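Local coordinates for polyketide synthase (Lyngbya majuscula 19L, PDB 3QIT), which releases the chain in curacin A biosynthesis as a decarboxylating thioesterase, coupling thioester hydrolysis to decarboxylation and sulfate elimination to form a terminal alkene, at the interface of chains A and B. Coordinates in Å, arbitrary orientation; residue numbers count along the deposited sequence, not the author numbering. Chains: chain A/B, Polyketide synthase.

Contacts 1 and 2 are neighbouring patches of one two-fold interface, with the centres of their C-alpha atoms about 7 Å apart. Helix 140-151 of chain A and helix 78-91 of chain B run through both, and A:Leu148 belongs to each: one of its methyls serves contact 1, the other contact 2. Contact 1 is apolar packing centred on B:Leu79; contact 2 adds an ion-pair network and water bridges along the same helix. Because the two-fold repeats each patch with chains exchanged, the pairing may reflect a dimer of the thioesterase, although the deposited assembly alone does not prove one.

Contact 1: the interface of chains A and B. Residues chain A 74, 144, 147-148, 151; chain B 79, 83, 216.
B:Leu79, on helix 78-91 of this alpha/beta-hydrolase thioesterase, sets its isobutyl group against A:Thr74 and A:Cys147, which meet it from directions roughly at right angles. The methyl CG2 of A:Thr74 lies 3.8 Å from the branch carbon CG of B:Leu79, the two side chains meeting at a slant. The thiol sulfur SG of A:Cys147 is 3.9 Å from methyl CD1 of B:Leu79 and 4.0 Å from CD2, and is thus shared almost evenly between the fork's two methyls. The reach of B:Leu79 follows from a first torsion that sets CG anti to the backbone N (chi1 -177°). Some 82 Å² of this leucine is hidden by chain A.

One helical turn on, B:Ala83 extends the apolar surface. Its CB rests 4.0 Å from A:Thr74 CG2, so the threonine methyl touches both helix residues. A:Leu148 points CD2 at the backbone CA of B:Ala83, at 4.1 Å, and runs antiparallel past B:Leu79. A:Leu151 adds a looser contact, its CD1 4.2 Å from B:Ala83 CB. Farther out, A:Leu144 approaches B:Leu216 with its CD1, but B:Leu216 is poorly ordered and this packing is tentative. At the polar rim, the hydroxyl OG1 of A:Thr74 points away from B:Leu79, placed between backbone N and carbonyl carbon (chi1 51°), which leaves CG2 to make the contact.

Contact 2: the interface of chains A and B. Residues chain A 145, 148-149, 152; chain B 86, 115-116.
The carboxylate oxygen OD1 of A:Asp149 is gripped by both terminal nitrogens of B:Arg116 in a salt bridge across the interface of this alpha/beta-hydrolase thioesterase. NH1 of B:Arg116 lies 2.9 Å from A:Asp149 OD1 and meets the syn lone pair of that oxygen, while NH2 meets the same atom nearly along its C-O axis. Both bonds are bent, with 146° at the hydrogen of NH1, as expected when two donors converge on one acceptor. OD1 nevertheless lies in the guanidinium plane, and the carboxylate is turned 17° from that plane.

A second carboxylate fixes the guanidinium from its own chain. B:Asp86 takes it side-on: NE of B:Arg116 donates to OD1 of B:Asp86, and NH2 to OD2 at 2.9 Å, almost straight at 176°. NH2 therefore serves an aspartate of each chain, and these bonds resist rotation of the group. Were B:Arg116 replaced by an alanine, A:Asp149 would probably lose its cross-chain ion pair, and B:Asp86 and A:Asp149 the positive charge that lies between them.

B:Val115 CG1 underlies one guanidinium face, offset towards its rim, and also packs 3.8 Å from methyl CD1 of A:Leu148. The valine's other branch, CG2, lies 3.8 Å from the hydroxyl OG1 of A:Thr145, the two side chains passing in opposite directions.

Two waters extend the polar links across the interface. Water 2 joins A:Thr145 OG1 to the carbonyl O of B:Val115. Water 1 touches the carbonyl O of A:Leu148 and the hydroxyl OG of A:Ser152, and lies 2.7 Å from the carboxylate oxygen OD2 of B:Asp86.

Contact 1: the interface of chains A and B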
loop_
_atom_site.group_PDB
_atom_site.type_symbol
_atom_site.label_atom_id
_atom_site.label_comp_id
_atom_site.label_asym_id
_atom_site.label_seq_id
_atom_site.Cartn_x
_atom_site.Cartn_y
_atom_site.Cartn_z
ATOM N N THR A 74 -6.173 -1.416 2.780
ATOM C CA THR A 74 -5.097 -0.725 2.083
ATOM C C THR A 74 -3.839 -1.539 1.892
ATOM O O THR A 74 -2.945 -1.133 1.135
ATOM C CB THR A 74 -4.726 0.602 2.776
ATOM O OG1 THR A 74 -4.493 0.365 4.178
ATOM C CG2 THR A 74 -5.869 1.580 2.628
ATOM N N LEU A 144 -9.219 9.834 -5.160
ATOM C CA LEU A 144 -8.937 9.531 -3.774
ATOM C C LEU A 144 -10.224 9.390 -2.954
ATOM O O LEU A 144 -10.308 8.534 -2.087
ATOM C CB LEU A 144 -8.061 10.623 -3.186
ATOM C CG LEU A 144 -7.274 10.305 -1.933
ATOM C CD1 LEU A 144 -6.302 9.180 -2.228
ATOM C CD2 LEU A 144 -6.536 11.570 -1.510
ATOM N N CYS A 147 -11.808 6.089 -3.770
ATOM C CA CYS A 147 -11.006 5.037 -3.187
ATOM C C CYS A 147 -11.304 4.889 -1.689
ATOM O O CYS A 147 -11.578 3.789 -1.222
ATOM C CB CYS A 147 -9.521 5.290 -3.434
ATOM S SG CYS A 147 -8.449 4.056 -2.670
ATOM N N LEU A 148 -11.294 6.000 -0.955
ATOM C CA LEU A 148 -11.562 5.972 0.485
ATOM C C LEU A 148 -12.972 5.506 0.817
ATOM O O LEU A 148 -13.156 4.767 1.781
ATOM C CB LEU A 148 -11.286 7.328 1.136
ATOM C CG LEU A 148 -9.817 7.736 1.300
ATOM C CD1 LEU A 148 -9.774 9.037 2.073
ATOM C CD2 LEU A 148 -8.981 6.681 2.007
ATOM N N LEU A 151 -12.899 1.658 0.211
ATOM C CA LEU A 151 -12.168 0.951 1.279
ATOM C C LEU A 151 -13.026 0.716 2.529
ATOM O O LEU A 151 -12.819 -0.264 3.237
ATOM C CB LEU A 151 -10.898 1.707 1.702
ATOM C CG LEU A 151 -9.811 2.122 0.704
ATOM C CD1 LEU A 151 -8.821 3.082 1.375
ATOM C CD2 LEU A 151 -9.099 0.957 0.073
ATOM N N LEU B 79 -1.655 6.100 1.586
ATOM C CA LEU B 79 -3.080 5.687 1.537
ATOM C C LEU B 79 -3.534 5.044 2.865
ATOM O O LEU B 79 -4.607 5.346 3.381
ATOM C CB LEU B 79 -3.370 4.736 0.368
ATOM C CG LEU B 79 -4.846 4.315 0.218
ATOM C CD1 LEU B 79 -5.751 5.493 -0.175
ATOM C CD2 LEU B 79 -5.012 3.175 -0.788
ATOM N N ALA B 83 -6.397 6.487 5.234
ATOM C CA ALA B 83 -7.535 5.695 5.681
ATOM C C ALA B 83 -7.650 5.724 7.208
ATOM O O ALA B 83 -8.754 5.691 7.761
ATOM C CB ALA B 83 -7.419 4.219 5.160
ATOM N N LEU B 216 1.853 10.937 -1.814
ATOM C CA LEU B 216 0.889 10.118 -2.552
ATOM C C LEU B 216 1.389 9.824 -3.977
ATOM O O LEU B 216 2.388 10.407 -4.403
ATOM C CB LEU B 216 -0.463 10.840 -2.599
ATOM C CG LEU B 216 -1.345 10.768 -1.350
ATOM C CD1 LEU B 216 -2.222 12.004 -1.234
ATOM C CD2 LEU B 216 -2.187 9.498 -1.357
#

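Contact 2: the interface of chains A and B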
loop_
_atom_site.group_PDB
_atom_site.type_symbol
_atom_site.label_atom_id
_atom_site.label_comp_id
_atom_site.label_asym_id
_atom_site.label_seq_id
_atom_site.Cartn_x
_atom_site.Cartn_y
_atom_site.Cartn_z
ATOM N N THR A 145 -11.222 10.225 -3.257
ATOM C CA THR A 145 -12.547 10.158 -2.606
ATOM C C THR A 145 -13.200 8.806 -2.916
ATOM O O THR A 145 -13.623 8.100 -2.002
ATOM C CB THR A 145 -13.465 11.315 -3.062
ATOM O OG1 THR A 145 -12.809 12.566 -2.818
ATOM C CG2 THR A 145 -14.827 11.293 -2.347
ATOM N N LEU A 148 -11.294 6.000 -0.955
ATOM C CA LEU A 148 -11.562 5.972 0.485
ATOM C C LEU A 148 -12.972 5.506 0.817
ATOM O O LEU A 148 -13.156 4.767 1.781
ATOM C CB LEU A 148 -11.286 7.328 1.136
ATOM C CG LEU A 148 -9.817 7.736 1.300
ATOM C CD1 LEU A 148 -9.774 9.037 2.073
ATOM C CD2 LEU A 148 -8.981 6.681 2.007
ATOM N N ASP A 149 -13.957 5.927 0.014
ATOM C CA ASP A 149 -15.334 5.427 0.184
ATOM C C ASP A 149 -15.390 3.915 -0.085
ATOM O O ASP A 149 -16.065 3.185 0.641
ATOM C CB ASP A 149 -16.304 6.134 -0.758
ATOM C CG ASP A 149 -16.519 7.583 -0.384
ATOM O OD1 ASP A 149 -16.168 7.966 0.764
ATOM O OD2 ASP A 149 -17.045 8.327 -1.235
ATOM N N SER A 152 -13.980 1.611 2.790
ATOM C CA SER A 152 -14.819 1.550 3.985
ATOM C C SER A 152 -16.119 0.814 3.703
ATOM O O SER A 152 -16.970 0.652 4.605
ATOM C CB SER A 152 -15.146 2.970 4.478
ATOM O OG SER A 152 -13.976 3.665 4.877
ATOM N N ASP B 86 -9.106 9.122 8.159
ATOM C CA ASP B 86 -10.552 9.061 7.823
ATOM C C ASP B 86 -11.309 8.275 8.902
ATOM O O ASP B 86 -12.380 8.697 9.363
ATOM C CB ASP B 86 -10.748 8.394 6.462
ATOM C CG ASP B 86 -12.078 8.756 5.779
ATOM O OD1 ASP B 86 -12.626 9.864 6.009
ATOM O OD2 ASP B 86 -12.555 7.927 4.970
ATOM N N VAL B 115 -10.801 15.374 0.441
ATOM C CA VAL B 115 -11.778 14.282 0.392
ATOM C C VAL B 115 -13.035 14.543 1.233
ATOM O O VAL B 115 -14.145 14.204 0.810
ATOM C CB VAL B 115 -11.122 12.938 0.811
ATOM C CG1 VAL B 115 -12.161 11.813 0.970
ATOM C CG2 VAL B 115 -10.054 12.534 -0.199
ATOM N N ARG B 116 -12.862 15.134 2.420
ATOM C CA ARG B 116 -13.956 15.348 3.349
ATOM C C ARG B 116 -14.112 16.843 3.701
ATOM O O ARG B 116 -14.106 17.204 4.884
ATOM C CB ARG B 116 -13.704 14.586 4.653
ATOM C CG ARG B 116 -13.357 13.100 4.490
ATOM C CD ARG B 116 -14.531 12.335 3.893
ATOM N NE ARG B 116 -14.252 10.893 3.829
ATOM C CZ ARG B 116 -14.798 10.057 2.947
ATOM N NH1 ARG B 116 -15.623 10.504 1.993
ATOM N NH2 ARG B 116 -14.480 8.766 2.994
HETATM O O HOH W 1 -11.594 5.555 4.161
HETATM O O HOH W 2 -14.460 14.848 -2.224
#